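Matching sites in chitin oligosaccharide binding protein NagB2 from Paenibacillus sp., a protein that binds chitin oligosaccharides such as N,N'-diacetylchitobiose and N,N',N''-triacetylchitotriose, probably as the extracellular solute-binding component of a sugar uptake system (PDB 7EHU (chain A, 1.20 Å), residues Leu34-Val39 and Phe66-Val71), and in its relative chitin oligosaccahride binding protein NagB1 from Paenibacillus sp. (PDB 7EHP (chain B, 2.01 Å), residues Leu5-Val10 and Val37-Val42). One frame, after least-squares fit of the local backbone (RMSD 0.23 Å); residues are numbered along the deposited sequences.

Structure 1 (7EHU). With NAG (2-acetamido-2-deoxy-beta-D-glucopyranose), chain C.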
loop_
_atom_site.group_PDB
_atom_site.type_symbol
_atom_site.label_atom_id
_atom_site.label_comp_id
_atom_site.label_asym_id
_atom_site.label_seq_id
_atom_site.Cartn_x
_atom_site.Cartn_y
_atom_site.Cartn_z
ATOM N N LEU A 34 -12.946 -2.517 -17.004
ATOM C CA LEU A 34 -12.346 -1.692 -15.962
ATOM C C LEU A 34 -12.037 -2.622 -14.794
ATOM O O LEU A 34 -12.940 -3.025 -14.049
ATOM C CB LEU A 34 -13.293 -0.561 -15.568
ATOM C CG LEU A 34 -12.684 0.600 -14.790
ATOM C CD1 LEU A 34 -13.725 1.707 -14.614
ATOM C CD2 LEU A 34 -12.124 0.176 -13.424
ATOM N N ARG A 35 -10.762 -2.992 -14.677
ATOM C CA ARG A 35 -10.266 -3.849 -13.611
ATOM C C ARG A 35 -10.003 -3.024 -12.361
ATOM O O ARG A 35 -9.195 -2.090 -12.387
ATOM C CB ARG A 35 -8.981 -4.535 -14.077
ATOM C CG ARG A 35 -8.208 -5.294 -13.002
ATOM C CD ARG A 35 -8.868 -6.598 -12.545
ATOM N NE ARG A 35 -9.281 -7.387 -13.685
ATOM C CZ ARG A 35 -8.463 -7.990 -14.547
ATOM N NH1 ARG A 35 -7.153 -7.915 -14.375
ATOM N NH2 ARG A 35 -8.950 -8.622 -15.607
ATOM N N HIS A 36 -10.656 -3.388 -11.257
ATOM C CA HIS A 36 -10.479 -2.683 -10.000
ATOM C C HIS A 36 -10.345 -3.719 -8.890
ATOM O O HIS A 36 -10.625 -4.913 -9.081
ATOM C CB HIS A 36 -11.649 -1.744 -9.718
ATOM C CG HIS A 36 -12.918 -2.463 -9.435
ATOM N ND1 HIS A 36 -13.286 -2.847 -8.160
ATOM C CD2 HIS A 36 -13.902 -2.899 -10.259
ATOM C CE1 HIS A 36 -14.440 -3.479 -8.221
ATOM N NE2 HIS A 36 -14.841 -3.514 -9.473
ATOM N N ILE A 37 -9.915 -3.257 -7.720
ATOM C CA ILE A 37 -9.633 -4.123 -6.578
ATOM C C ILE A 37 -10.617 -3.901 -5.431
ATOM O O ILE A 37 -10.397 -4.405 -4.320
ATOM C CB ILE A 37 -8.170 -3.977 -6.119
ATOM C CG1 ILE A 37 -7.847 -2.525 -5.718
ATOM C CG2 ILE A 37 -7.221 -4.469 -7.198
ATOM C CD1 ILE A 37 -6.522 -2.404 -5.001
ATOM N N ASN A 38 -11.715 -3.195 -5.668
ATOM C CA ASN A 38 -12.631 -2.797 -4.589
ATOM C C ASN A 38 -13.730 -3.824 -4.353
ATOM O O ASN A 38 -14.919 -3.548 -4.529
ATOM C CB ASN A 38 -13.193 -1.424 -4.898
ATOM C CG ASN A 38 -12.109 -0.415 -5.010
ATOM O OD1 ASN A 38 -11.293 -0.295 -4.087
ATOM N ND2 ASN A 38 -12.032 0.270 -6.141
ATOM N N VAL A 39 -13.300 -5.022 -3.924
ATOM C CA VAL A 39 -14.173 -6.188 -3.807
ATOM C C VAL A 39 -14.659 -6.454 -2.383
ATOM O O VAL A 39 -15.697 -7.094 -2.202
ATOM C CB VAL A 39 -13.521 -7.462 -4.397
ATOM C CG1 VAL A 39 -13.221 -7.277 -5.862
ATOM C CG2 VAL A 39 -12.276 -7.881 -3.628
ATOM N N PHE A 66 -18.845 0.240 -19.867
ATOM C CA PHE A 66 -17.739 -0.235 -19.052
ATOM C C PHE A 66 -18.170 -1.514 -18.344
ATOM O O PHE A 66 -19.252 -1.572 -17.744
ATOM C CB PHE A 66 -17.304 0.812 -18.023
ATOM C CG PHE A 66 -16.707 2.062 -18.634
ATOM C CD1 PHE A 66 -17.526 3.057 -19.117
ATOM C CD2 PHE A 66 -15.339 2.234 -18.745
ATOM C CE1 PHE A 66 -17.003 4.208 -19.688
ATOM C CE2 PHE A 66 -14.801 3.388 -19.314
ATOM C CZ PHE A 66 -15.642 4.373 -19.795
ATOM N N LYS A 67 -17.347 -2.542 -18.442
ATOM C CA LYS A 67 -17.601 -3.798 -17.758
ATOM C C LYS A 67 -16.616 -3.845 -16.550
ATOM O O LYS A 67 -15.409 -3.982 -16.714
ATOM C CB LYS A 67 -17.785 -5.008 -18.676
ATOM C CG LYS A 67 -18.202 -6.085 -17.697
ATOM C CD LYS A 67 -16.951 -6.723 -17.209
ATOM C CE LYS A 67 -17.131 -7.896 -16.336
ATOM N NZ LYS A 67 -16.054 -8.665 -15.709
ATOM N N LEU A 68 -17.143 -3.631 -15.337
ATOM C CA LEU A 68 -16.307 -3.623 -14.142
ATOM C C LEU A 68 -15.925 -5.053 -13.788
ATOM O O LEU A 68 -16.767 -5.952 -13.797
ATOM C CB LEU A 68 -17.004 -2.937 -12.966
ATOM C CG LEU A 68 -16.703 -1.433 -12.835
ATOM C CD1 LEU A 68 -17.053 -0.678 -14.090
ATOM C CD2 LEU A 68 -17.393 -0.833 -11.592
ATOM N N ASP A 69 -14.645 -5.278 -13.540
ATOM C CA ASP A 69 -14.130 -6.596 -13.184
ATOM C C ASP A 69 -13.385 -6.421 -11.865
ATOM O O ASP A 69 -12.216 -6.013 -11.854
ATOM C CB ASP A 69 -13.213 -7.135 -14.267
ATOM C CG ASP A 69 -12.837 -8.566 -14.024
ATOM O OD1 ASP A 69 -13.753 -9.361 -13.745
ATOM O OD2 ASP A 69 -11.631 -8.887 -14.033
ATOM N N GLY A 70 -14.057 -6.725 -10.755
ATOM C CA GLY A 70 -13.456 -6.579 -9.443
ATOM C C GLY A 70 -12.703 -7.834 -9.071
ATOM O O GLY A 70 -13.262 -8.927 -9.092
ATOM N N VAL A 71 -11.440 -7.670 -8.706
ATOM C CA VAL A 71 -10.550 -8.781 -8.380
ATOM C C VAL A 71 -9.804 -8.430 -7.097
ATOM O O VAL A 71 -9.388 -7.280 -6.919
ATOM C CB VAL A 71 -9.562 -9.014 -9.547
ATOM C CG1 VAL A 71 -8.596 -10.130 -9.257
ATOM C CG2 VAL A 71 -10.325 -9.305 -10.850
HETATM C C1 NAG C . -10.340 1.205 0.215
HETATM C C2 NAG C . -9.667 -0.051 0.794
HETATM C C3 NAG C . -8.178 -0.068 0.470
HETATM C C4 NAG C . -7.894 0.319 -0.977
HETATM C C5 NAG C . -8.717 1.526 -1.401
HETATM C C6 NAG C . -8.578 1.860 -2.864
HETATM C C7 NAG C . -10.575 -0.963 2.913
HETATM C C8 NAG C . -10.620 -0.778 4.409
HETATM N N2 NAG C . -9.846 -0.069 2.237
HETATM O O1 NAG C . -11.712 1.154 0.400
HETATM O O3 NAG C . -7.672 -1.364 0.786
HETATM O O4 NAG C . -6.544 0.774 -1.060
HETATM O O5 NAG C . -10.102 1.282 -1.148
HETATM O O6 NAG C . -8.734 0.713 -3.681
HETATM O O7 NAG C . -11.148 -1.897 2.348
#

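Structure 2 (7EHP).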
loop_
_atom_site.group_PDB
_atom_site.type_symbol
_atom_site.label_atom_id
_atom_site.label_comp_id
_atom_site.label_asym_id
_atom_site.label_seq_id
_atom_site.Cartn_x
_atom_site.Cartn_y
_atom_site.Cartn_z
ATOM N N LEU B 5 -12.711 -2.567 -17.063
ATOM C CA LEU B 5 -12.183 -1.711 -16.004
ATOM C C LEU B 5 -11.879 -2.627 -14.825
ATOM O O LEU B 5 -12.788 -2.998 -14.083
ATOM C CB LEU B 5 -13.169 -0.611 -15.611
ATOM C CG LEU B 5 -12.560 0.621 -14.916
ATOM C CD1 LEU B 5 -13.556 1.784 -14.816
ATOM C CD2 LEU B 5 -11.987 0.313 -13.551
ATOM N N ARG B 6 -10.604 -2.969 -14.646
ATOM C CA ARG B 6 -10.189 -3.869 -13.572
ATOM C C ARG B 6 -9.901 -3.069 -12.302
ATOM O O ARG B 6 -9.090 -2.135 -12.313
ATOM C CB ARG B 6 -8.954 -4.662 -13.995
ATOM C CG ARG B 6 -8.228 -5.346 -12.832
ATOM C CD ARG B 6 -8.890 -6.649 -12.438
ATOM N NE ARG B 6 -9.159 -7.525 -13.581
ATOM C CZ ARG B 6 -8.245 -8.218 -14.260
ATOM N NH1 ARG B 6 -6.953 -8.176 -13.931
ATOM N NH2 ARG B 6 -8.631 -8.971 -15.277
ATOM N N HIS B 7 -10.556 -3.437 -11.210
ATOM C CA HIS B 7 -10.369 -2.761 -9.936
ATOM C C HIS B 7 -10.273 -3.809 -8.835
ATOM O O HIS B 7 -10.610 -4.984 -9.027
ATOM C CB HIS B 7 -11.533 -1.814 -9.647
ATOM C CG HIS B 7 -12.817 -2.542 -9.413
ATOM N ND1 HIS B 7 -13.180 -3.019 -8.172
ATOM C CD2 HIS B 7 -13.784 -2.948 -10.269
ATOM C CE1 HIS B 7 -14.332 -3.656 -8.266
ATOM N NE2 HIS B 7 -14.722 -3.623 -9.528
ATOM N N THR B 8 -9.856 -3.372 -7.649
ATOM C CA THR B 8 -9.710 -4.283 -6.520
ATOM C C THR B 8 -10.683 -3.977 -5.392
ATOM O O THR B 8 -10.486 -4.463 -4.268
ATOM C CB THR B 8 -8.274 -4.248 -5.991
ATOM O OG1 THR B 8 -7.979 -2.937 -5.506
ATOM C CG2 THR B 8 -7.291 -4.593 -7.102
ATOM N N GLN B 9 -11.725 -3.181 -5.650
ATOM C CA GLN B 9 -12.636 -2.757 -4.579
ATOM C C GLN B 9 -13.733 -3.809 -4.402
ATOM O O GLN B 9 -14.884 -3.630 -4.786
ATOM C CB GLN B 9 -13.215 -1.375 -4.877
ATOM C CG GLN B 9 -12.182 -0.253 -5.100
ATOM C CD GLN B 9 -11.044 -0.292 -4.087
ATOM O OE1 GLN B 9 -11.273 -0.310 -2.869
ATOM N NE2 GLN B 9 -9.807 -0.300 -4.582
ATOM N N VAL B 10 -13.355 -4.940 -3.812
ATOM C CA VAL B 10 -14.241 -6.102 -3.810
ATOM C C VAL B 10 -14.891 -6.371 -2.458
ATOM O O VAL B 10 -15.908 -7.082 -2.416
ATOM C CB VAL B 10 -13.507 -7.368 -4.300
ATOM C CG1 VAL B 10 -13.035 -7.171 -5.737
ATOM C CG2 VAL B 10 -12.334 -7.727 -3.339
ATOM N N VAL B 37 -19.282 -0.082 -20.211
ATOM C CA VAL B 37 -18.150 -0.280 -19.303
ATOM C C VAL B 37 -18.426 -1.507 -18.451
ATOM O O VAL B 37 -19.521 -1.663 -17.902
ATOM C CB VAL B 37 -17.892 0.953 -18.422
ATOM C CG1 VAL B 37 -16.818 0.637 -17.352
ATOM C CG2 VAL B 37 -17.470 2.146 -19.298
ATOM N N GLU B 38 -17.435 -2.375 -18.339
ATOM C CA GLU B 38 -17.605 -3.690 -17.734
ATOM C C GLU B 38 -16.604 -3.731 -16.568
ATOM O O GLU B 38 -15.410 -3.974 -16.750
ATOM C CB GLU B 38 -17.408 -4.745 -18.878
ATOM C CG GLU B 38 -17.121 -6.230 -18.648
ATOM C CD GLU B 38 -18.290 -7.044 -18.088
ATOM O OE1 GLU B 38 -18.009 -8.072 -17.429
ATOM O OE2 GLU B 38 -19.469 -6.668 -18.290
ATOM N N LEU B 39 -17.091 -3.400 -15.377
ATOM C CA LEU B 39 -16.273 -3.447 -14.174
ATOM C C LEU B 39 -15.990 -4.894 -13.800
ATOM O O LEU B 39 -16.883 -5.742 -13.857
ATOM C CB LEU B 39 -16.991 -2.753 -13.021
ATOM C CG LEU B 39 -17.078 -1.232 -13.006
ATOM C CD1 LEU B 39 -17.957 -0.813 -11.853
ATOM C CD2 LEU B 39 -15.693 -0.616 -12.854
ATOM N N GLU B 40 -14.742 -5.177 -13.420
ATOM C CA GLU B 40 -14.350 -6.497 -12.940
ATOM C C GLU B 40 -13.504 -6.297 -11.691
ATOM O O GLU B 40 -12.411 -5.727 -11.762
ATOM C CB GLU B 40 -13.581 -7.298 -14.002
ATOM C CG GLU B 40 -13.070 -8.661 -13.463
ATOM C CD GLU B 40 -12.135 -9.393 -14.405
ATOM O OE1 GLU B 40 -12.240 -10.633 -14.478
ATOM O OE2 GLU B 40 -11.286 -8.745 -15.074
ATOM N N GLY B 41 -14.013 -6.752 -10.547
ATOM C CA GLY B 41 -13.280 -6.654 -9.300
ATOM C C GLY B 41 -12.511 -7.931 -9.017
ATOM O O GLY B 41 -13.067 -9.030 -9.071
ATOM N N VAL B 42 -11.227 -7.780 -8.733
ATOM C CA VAL B 42 -10.355 -8.895 -8.402
ATOM C C VAL B 42 -9.630 -8.529 -7.118
ATOM O O VAL B 42 -9.120 -7.408 -6.990
ATOM C CB VAL B 42 -9.363 -9.194 -9.546
ATOM C CG1 VAL B 42 -8.364 -10.275 -9.146
ATOM C CG2 VAL B 42 -10.118 -9.598 -10.822
#

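Structure 1 (7EHU)
Arg35 and Asp69 lie side by side where strands 30-36 and 64-70 pair in parallel, the two strands of a beta-alpha-beta unit joined by helix 44-60. Arg35 NE gives Asp69 OD2 a hydrogen bond of 2.8 Å within a salt bridge, with a weak second bond from Arg35 NH2 to the same oxygen; bends at chi2 and chi3 (72° and 48°) bring the guanidinium back beside the carboxylate of the short aspartate side chain. Arg35 CD also rests on Val71 CG2. On the other sheet face Gly70 CA sits over the His36 ring, where a side chain would clash. Leu34 CB meets Leu68 CD1 at 4.0 Å, and Phe66 CD2 adds a looser apolar contact, 4.5 Å from Leu34 CD1. Beyond the strand, His36 ND1 accepts from Asn38 N, and Asn38, which with Ile37 belongs to the glycan pocket, accepts through OD1 from NAG O6 at 2.8 Å. Ile37 CG2 touches Val71 O. Farther out, Glu84 and Asn76 hold the arginine, and Lys80 pairs with Asp69.

Structure 2 (7EHP)
Two nitrogens of Arg6 grip a single oxygen of Glu40: OE2 lies 2.9 Å from NE and 2.7 Å from NH2, a salt bridge that reaches the carboxylate from above its plane. Bends at chi2 and chi3 (81° and 49°) fold the arginine back beside the extended glutamate. Arg6 CD also rests on Val42 CG2. On the other sheet face Gly41 CA sits over the His7 ring, where a side chain would clash. Leu5 CB meets Leu39 CD2 at 3.7 Å, and Val37 CG1 adds a looser apolar contact, 4.2 Å from Leu5 CB. Beyond the strand, His7 ND1 accepts from Gln9 N, and Gln9 belongs to the glycan pocket, touching a bound NAG. Thr8 CG2 touches Val42 O, while its hydroxyl OG1 is hydrogen-bonded to Asp66 OD2. Farther out, Glu55 and Asn47 hold the arginine.

Comparison
The backbones coincide, and Arg35(A) and His36(A) keep their places, as do their counterparts Arg6(B) and His7(B). The exchanges lie around this frame. From Asp69(A) to Glu40(B) the acid gains a methylene: CD of Glu40(B) falls 0.8 Å apart from OD2 of Asp69(A), so the carboxylate begins about where the aspartate's oxygen ended, and OE1 of Glu40(B) has no counterpart. The salt bridge is kept: Arg35(A) NE holds Asp69(A) OD2 at 2.8 Å, and Arg6(B) NE holds Glu40(B) OE2 at 2.9 Å.

At the pocket, Asn38(A) becomes Gln9(B). CD of Gln9(B) lies 0.2 Å apart from OD1 of Asn38(A), and NE2 of Gln9(B) comes 1.7 Å apart from the place of NAG O6 in structure 1. As modelled, the longer amide would probably crowd the sugar in that pose, which is consistent with the differing NAG pose in structure 2. Beside it, Ile37(A) becomes Thr8(B): CG2 of Thr8(B) lies 0.2 Å apart from CG2 of Ile37(A), OG1 of Thr8(B) stands 0.5 Å apart from CG1 of Ile37(A), and CD1 of Ile37(A) has no counterpart, so a polar hydroxyl replaces apolar bulk.

Farthest from the pocket, Phe66(A) gives way to Val37(B). CD2, CE1, CE2 and CZ of Phe66(A) go, CG1 of Val37(B) comes without counterpart, and CG2 of Val37(B) lies 1.0 Å apart from CG of Phe66(A); contact with Leu34(A)/Leu5(B) is kept. Leu68(A) and Leu39(B) are modelled with different chi2, 57° against 174°.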